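Local coordinates for protein probable chitinase A (Chromobacterium violaceum, PDB 4TX8) that probably hydrolyses chitin as a family 18 endochitinase and carries a small carbohydrate-binding module that may help it hold the polymer, at residues A25-W29 against P73-C77; L299-Y303 against G318-M322. All coordinates share one frame; numbering follows the deposited sequence.

Interaction 1: A25-W29 against P73-C77. With NAG (2-acetamido-2-deoxy-beta-D-glucopyranose), chain B.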
ATOM      1  N   ALA A  25      21.812  25.000   7.137  1.00 64.24           N
ATOM      2  CA  ALA A  25      20.408  24.632   7.005  1.00 61.41           C
ATOM      3  C   ALA A  25      19.658  25.623   6.122  1.00 58.17           C
ATOM      4  O   ALA A  25      20.076  26.771   5.967  1.00 60.86           O
ATOM      5  CB  ALA A  25      19.752  24.543   8.375  1.00 61.25           C
ATOM      6  N   CYS A  26      18.552  25.172   5.540  1.00 51.36           N
ATOM      7  CA  CYS A  26      17.710  26.038   4.725  1.00 47.86           C
ATOM      8  C   CYS A  26      16.776  26.858   5.608  1.00 46.49           C
ATOM      9  O   CYS A  26      16.311  26.372   6.638  1.00 47.14           O
ATOM     10  CB  CYS A  26      16.900  25.214   3.722  1.00 44.58           C
ATOM     11  SG  CYS A  26      17.902  24.375   2.473  1.00 50.38           S
ATOM     12  N   PRO A  27      16.506  28.110   5.211  1.00 43.27           N
ATOM     13  CA  PRO A  27      15.571  28.947   5.970  1.00 41.02           C
ATOM     14  C   PRO A  27      14.164  28.366   5.944  1.00 40.76           C
ATOM     15  O   PRO A  27      13.716  27.894   4.900  1.00 40.59           O
ATOM     16  CB  PRO A  27      15.624  30.293   5.237  1.00 38.24           C
ATOM     17  CG  PRO A  27      16.075  29.953   3.856  1.00 38.82           C
ATOM     18  CD  PRO A  27      17.022  28.799   4.016  1.00 42.60           C
ATOM     19  N   GLY A  28      13.483  28.391   7.084  1.00 39.11           N
ATOM     20  CA  GLY A  28      12.134  27.866   7.167  1.00 36.31           C
ATOM     21  C   GLY A  28      11.168  28.663   6.314  1.00 36.69           C
ATOM     22  O   GLY A  28      11.271  29.886   6.222  1.00 38.32           O
ATOM     23  N   TRP A  29      10.235  27.967   5.674  1.00 35.82           N
ATOM     24  CA  TRP A  29       9.187  28.624   4.903  1.00 32.24           C
ATOM     25  C   TRP A  29       8.350  29.498   5.831  1.00 34.78           C
ATOM     26  O   TRP A  29       8.017  29.085   6.940  1.00 35.74           O
ATOM     27  CB  TRP A  29       8.313  27.587   4.195  1.00 29.07           C
ATOM     28  CG  TRP A  29       7.167  28.174   3.439  1.00 29.31           C
ATOM     29  CD1 TRP A  29       7.168  28.583   2.138  1.00 28.46           C
ATOM     30  CD2 TRP A  29       5.847  28.417   3.937  1.00 29.52           C
ATOM     31  NE1 TRP A  29       5.929  29.068   1.795  1.00 29.35           N
ATOM     32  CE2 TRP A  29       5.100  28.977   2.882  1.00 29.44           C
ATOM     33  CE3 TRP A  29       5.224  28.216   5.173  1.00 30.23           C
ATOM     34  CZ2 TRP A  29       3.764  29.341   3.024  1.00 27.70           C
ATOM     35  CZ3 TRP A  29       3.897  28.576   5.312  1.00 30.07           C
ATOM     36  CH2 TRP A  29       3.181  29.131   4.242  1.00 27.26           C
ATOM     37  N   PRO A  73       9.525  19.218  -4.078  1.00 31.20           N
ATOM     38  CA  PRO A  73      10.398  18.627  -3.058  1.00 33.07           C
ATOM     39  C   PRO A  73      11.828  18.474  -3.561  1.00 34.64           C
ATOM     40  O   PRO A  73      12.024  18.064  -4.703  1.00 36.80           O
ATOM     41  CB  PRO A  73       9.762  17.254  -2.798  1.00 28.68           C
ATOM     42  CG  PRO A  73       8.343  17.400  -3.236  1.00 29.38           C
ATOM     43  CD  PRO A  73       8.383  18.345  -4.400  1.00 30.21           C
ATOM     44  N   GLY A  74      12.806  18.805  -2.726  1.00 36.17           N
ATOM     45  CA  GLY A  74      14.201  18.670  -3.103  1.00 35.49           C
ATOM     46  C   GLY A  74      14.987  19.957  -2.947  1.00 35.87           C
ATOM     47  O   GLY A  74      14.418  21.012  -2.668  1.00 35.41           O
ATOM     48  N   GLY A  75      16.302  19.867  -3.129  1.00 34.75           N
ATOM     49  CA  GLY A  75      17.182  21.015  -3.000  1.00 38.98           C
ATOM     50  C   GLY A  75      17.922  21.052  -1.674  1.00 43.86           C
ATOM     51  O   GLY A  75      17.595  20.306  -0.750  1.00 43.14           O
ATOM     52  N   SER A  76      18.928  21.919  -1.587  1.00 47.75           N
ATOM     53  CA  SER A  76      19.674  22.113  -0.347  1.00 50.97           C
ATOM     54  C   SER A  76      20.371  23.470  -0.333  1.00 55.22           C
ATOM     55  O   SER A  76      20.488  24.126  -1.368  1.00 55.99           O
ATOM     56  CB  SER A  76      20.702  20.996  -0.149  1.00 52.49           C
ATOM     57  OG  SER A  76      21.821  21.170  -0.998  1.00 53.51           O
ATOM     58  N   CYS A  77      20.826  23.884   0.846  1.00 56.65           N
ATOM     59  CA  CYS A  77      21.540  25.146   1.002  1.00 57.63           C
ATOM     60  C   CYS A  77      22.830  24.931   1.787  1.00 59.10           C
ATOM     61  O   CYS A  77      23.926  25.172   1.283  1.00 60.51           O
ATOM     62  CB  CYS A  77      20.665  26.186   1.709  1.00 57.35           C
ATOM     63  SG  CYS A  77      18.883  25.911   1.568  1.00 64.68           S
TER
HETATM   64  C1  NAG B 501      20.722  17.856   4.785  1.00100.00           C
HETATM   65  C2  NAG B 501      21.239  19.294   4.680  1.00 96.04           C
HETATM   66  C3  NAG B 501      20.103  20.233   4.286  1.00 93.99           C
HETATM   67  C4  NAG B 501      19.405  19.724   3.032  1.00 91.47           C
HETATM   68  C5  NAG B 501      18.954  18.282   3.227  1.00 91.47           C
HETATM   69  C6  NAG B 501      18.317  17.688   1.990  1.00 85.41           C
HETATM   70  C7  NAG B 501      23.156  19.691   6.178  1.00 90.24           C
HETATM   71  C8  NAG B 501      23.586  20.193   7.527  1.00 86.94           C
HETATM   72  N2  NAG B 501      21.843  19.732   5.931  1.00 93.11           N
HETATM   73  O1  NAG B 501      21.768  16.996   5.102  1.00103.64           O
HETATM   74  O3  NAG B 501      20.624  21.533   4.038  1.00 93.24           O
HETATM   75  O4  NAG B 501      18.262  20.523   2.768  1.00 87.85           O
HETATM   76  O5  NAG B 501      20.094  17.472   3.546  1.00 97.31           O
HETATM   77  O6  NAG B 501      19.240  16.894   1.259  1.00 80.50           O
HETATM   78  O7  NAG B 501      23.963  19.263   5.358  1.00 90.87           O
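Cys-26 and Cys-77 are joined covalently where segment 73-77 ends, and the chain reaches that bond from Pro-73 in an extended course. Pro-73 closes strand 71-73 and rests on Arg-403 and Arg-404 of helix 399-404, a place where the small module meets the catalytic domain. Gly-74 then pairs through its backbone with Asn-47, its carbonyl held by Thr-49, and Gly-75, with positive phi, turns its own carbonyl to the Asn-47 side-chain amide. The same Gly-75 O comes within 3.6 Å of NAG O4. Ser-76 meets the sugar with carbon, its CB lying 3.7 Å from NAG C4, and its carbonyl carbon C packs 3.8 Å from Cys-26 SG. Cys-77 completes the path: its CB points at the first segment, and its SG bonds Cys-26 SG at 2.0 Å with a right-handed chi3 of 112°. Cys-26 SG stands anti to its carbonyl carbon (chi1 -65°), whereas Cys-77 is far from a staggered position (chi1 -24°), to be read with caution at the last ordered residue before a gap. Pro-27 CD lies 4.2 Å from Cys-77 SG. The sugar borders the bridge too, with NAG O4 3.9 Å from Cys-26 SG and NAG O3 4.0 Å from Cys-77 N, approaches too long for firm polar bonds. This disulfide ties together the two ends of a compact beta module of carbohydrate-binding family 5/12, bordering the N-acetylglucosamine bound in this crystal; contacts this loose do not by themselves identify the chitin-binding surface.

Interaction 2: L299-Y303 against G318-M322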
ATOM      1  N   LEU A 299     -13.223  -1.470  13.833  1.00 28.67           N
ATOM      2  CA  LEU A 299     -13.072  -2.886  13.531  1.00 29.89           C
ATOM      3  C   LEU A 299     -13.488  -3.766  14.702  1.00 29.49           C
ATOM      4  O   LEU A 299     -13.001  -3.593  15.818  1.00 28.75           O
ATOM      5  CB  LEU A 299     -11.622  -3.183  13.152  1.00 31.32           C
ATOM      6  CG  LEU A 299     -11.275  -4.637  12.837  1.00 31.96           C
ATOM      7  CD1 LEU A 299     -11.991  -5.089  11.579  1.00 31.90           C
ATOM      8  CD2 LEU A 299      -9.771  -4.797  12.691  1.00 26.27           C
ATOM      9  N   TYR A 300     -14.384  -4.714  14.446  1.00 27.86           N
ATOM     10  CA  TYR A 300     -14.818  -5.638  15.489  1.00 32.83           C
ATOM     11  C   TYR A 300     -13.928  -6.879  15.497  1.00 33.44           C
ATOM     12  O   TYR A 300     -13.892  -7.639  14.527  1.00 30.60           O
ATOM     13  CB  TYR A 300     -16.286  -6.030  15.296  1.00 27.22           C
ATOM     14  CG  TYR A 300     -16.890  -6.789  16.467  1.00 28.50           C
ATOM     15  CD1 TYR A 300     -16.631  -8.144  16.658  1.00 28.92           C
ATOM     16  CD2 TYR A 300     -17.726  -6.152  17.374  1.00 29.45           C
ATOM     17  CE1 TYR A 300     -17.182  -8.840  17.721  1.00 30.24           C
ATOM     18  CE2 TYR A 300     -18.282  -6.843  18.445  1.00 35.22           C
ATOM     19  CZ  TYR A 300     -18.006  -8.187  18.611  1.00 35.50           C
ATOM     20  OH  TYR A 300     -18.554  -8.883  19.666  1.00 37.06           O
ATOM     21  N   THR A 301     -13.210  -7.074  16.597  1.00 30.01           N
ATOM     22  CA  THR A 301     -12.300  -8.205  16.739  1.00 30.73           C
ATOM     23  C   THR A 301     -12.696  -9.053  17.944  1.00 34.04           C
ATOM     24  O   THR A 301     -13.478  -8.608  18.785  1.00 35.10           O
ATOM     25  CB  THR A 301     -10.838  -7.737  16.906  1.00 29.99           C
ATOM     26  OG1 THR A 301     -10.626  -7.299  18.254  1.00 28.92           O
ATOM     27  CG2 THR A 301     -10.521  -6.607  15.937  1.00 25.51           C
ATOM     28  N   PRO A 302     -12.167 -10.284  18.032  1.00 34.16           N
ATOM     29  CA  PRO A 302     -12.457 -11.079  19.230  1.00 36.67           C
ATOM     30  C   PRO A 302     -11.619 -10.690  20.449  1.00 36.39           C
ATOM     31  O   PRO A 302     -11.677 -11.386  21.458  1.00 38.18           O
ATOM     32  CB  PRO A 302     -12.126 -12.508  18.789  1.00 35.57           C
ATOM     33  CG  PRO A 302     -11.136 -12.349  17.696  1.00 35.38           C
ATOM     34  CD  PRO A 302     -11.514 -11.084  16.980  1.00 31.40           C
ATOM     35  N   TYR A 303     -10.868  -9.596  20.372  1.00 37.04           N
ATOM     36  CA  TYR A 303      -9.922  -9.276  21.437  1.00 39.64           C
ATOM     37  C   TYR A 303     -10.393  -8.141  22.341  1.00 41.92           C
ATOM     38  O   TYR A 303      -9.671  -7.718  23.244  1.00 42.44           O
ATOM     39  CB  TYR A 303      -8.560  -8.946  20.830  1.00 38.77           C
ATOM     40  CG  TYR A 303      -8.177  -9.918  19.739  1.00 41.74           C
ATOM     41  CD1 TYR A 303      -8.012 -11.272  20.016  1.00 38.65           C
ATOM     42  CD2 TYR A 303      -8.001  -9.490  18.432  1.00 36.71           C
ATOM     43  CE1 TYR A 303      -7.674 -12.167  19.021  1.00 40.92           C
ATOM     44  CE2 TYR A 303      -7.660 -10.378  17.430  1.00 37.92           C
ATOM     45  CZ  TYR A 303      -7.498 -11.713  17.729  1.00 41.97           C
ATOM     46  OH  TYR A 303      -7.159 -12.595  16.729  1.00 45.31           O
ATOM     47  N   GLY A 318      -4.957  -5.515  16.436  1.00 30.59           N
ATOM     48  CA  GLY A 318      -6.083  -6.431  16.385  1.00 30.53           C
ATOM     49  C   GLY A 318      -6.336  -7.002  15.002  1.00 31.47           C
ATOM     50  O   GLY A 318      -6.531  -8.208  14.850  1.00 30.60           O
ATOM     51  N   GLY A 319      -6.337  -6.135  13.994  1.00 27.60           N
ATOM     52  CA  GLY A 319      -6.517  -6.568  12.619  1.00 25.04           C
ATOM     53  C   GLY A 319      -5.434  -7.553  12.215  1.00 28.17           C
ATOM     54  O   GLY A 319      -5.701  -8.556  11.550  1.00 27.40           O
ATOM     55  N   SER A 320      -4.208  -7.270  12.637  1.00 27.65           N
ATOM     56  CA  SER A 320      -3.078  -8.128  12.313  1.00 29.51           C
ATOM     57  C   SER A 320      -3.156  -9.464  13.054  1.00 31.78           C
ATOM     58  O   SER A 320      -2.825 -10.505  12.490  1.00 31.45           O
ATOM     59  CB  SER A 320      -1.765  -7.411  12.631  1.00 28.45           C
ATOM     60  OG  SER A 320      -1.670  -6.199  11.898  1.00 25.88           O
ATOM     61  N   LYS A 321      -3.602  -9.435  14.307  1.00 29.32           N
ATOM     62  CA  LYS A 321      -3.781 -10.665  15.076  1.00 32.25           C
ATOM     63  C   LYS A 321      -4.780 -11.598  14.408  1.00 32.03           C
ATOM     64  O   LYS A 321      -4.538 -12.797  14.307  1.00 33.46           O
ATOM     65  CB  LYS A 321      -4.244 -10.364  16.502  1.00 34.62           C
ATOM     66  CG  LYS A 321      -3.126  -9.994  17.455  1.00 38.89           C
ATOM     67  CD  LYS A 321      -3.667  -9.723  18.847  1.00 45.31           C
ATOM     68  CE  LYS A 321      -4.333 -10.957  19.429  1.00 50.70           C
ATOM     69  NZ  LYS A 321      -4.841 -10.707  20.804  1.00 54.28           N
ATOM     70  N   MET A 322      -5.897 -11.046  13.947  1.00 26.48           N
ATOM     71  CA  MET A 322      -6.927 -11.856  13.304  1.00 29.18           C
ATOM     72  C   MET A 322      -6.376 -12.604  12.092  1.00 30.91           C
ATOM     73  O   MET A 322      -6.706 -13.769  11.870  1.00 32.46           O
ATOM     74  CB  MET A 322      -8.117 -10.986  12.895  1.00 28.23           C
ATOM     75  CG  MET A 322      -8.909 -10.446  14.077  1.00 29.58           C
ATOM     76  SD  MET A 322     -10.344  -9.480  13.587  1.00 27.89           S
ATOM     77  CE  MET A 322     -11.325 -10.726  12.747  1.00 24.62           C
TER
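Lys-321 lies across one face of the Tyr-303 ring, supplying both a cation-pi and a CH-pi contact. Its CE stands almost above the middle of the ring, 3.6 Å from the Tyr-303 centroid and 11° off the normal. The ammonium NZ is displaced farther toward CD1 of Tyr-303, which it approaches to 3.3 Å, and it also donates to the carbonyl of Lys-383. A bend at chi3 (62°) carries the end of the lysine over the ring rather than past it. Pro-302 CG sits on the opposite face, toward the rim, so the ring lies between the lysine end and the proline ring.

Polar and backbone contacts fix the turn that presents this ring. Thr-301 OG1 accepts the backbone N-H of Tyr-303 at 3.1 Å, making an ST turn. The turn belongs to the long loop between strand 288-292 and helix 313-325, within a beta-alpha-beta unit of the TIM barrel. On the helix, Gly-318 O takes the backbone N-H of Met-322 and lies near the ring plane, 3.6 Å from Tyr-303 CE2.

Apolar packing completes the contact. Met-322 CG meets Tyr-303 CE2 obliquely at 3.6 Å; beyond it, Met-322 SD lies 3.7 Å from Thr-301 CG2 and also touches Pro-302 CD. Nearly one turn back toward the start of the helix, Leu-299 CD2 settles 3.7 Å from Gly-319 CA, where the bare glycine backbone permits a close approach.

Interaction 1 and interaction 2 belong to different parts of the enzyme, the carbohydrate-binding module and the TIM-barrel domain. Their centres lie about 43 Å apart and their nearest atoms about 30 Å, so they do not touch. They follow each other in series along the chain, the first finishing long before the second begins. The centre of interaction 1 is about 29 Å from the centre of the chain, and it is a surface contact bearing a bound sugar; that of interaction 2 is about 20 Å away, and it is buried packing on the outer layer of the barrel, with neither sugar nor metal among its contacts. The calcium site of Asp-218, Glu-220 and Ala-255 involves neither.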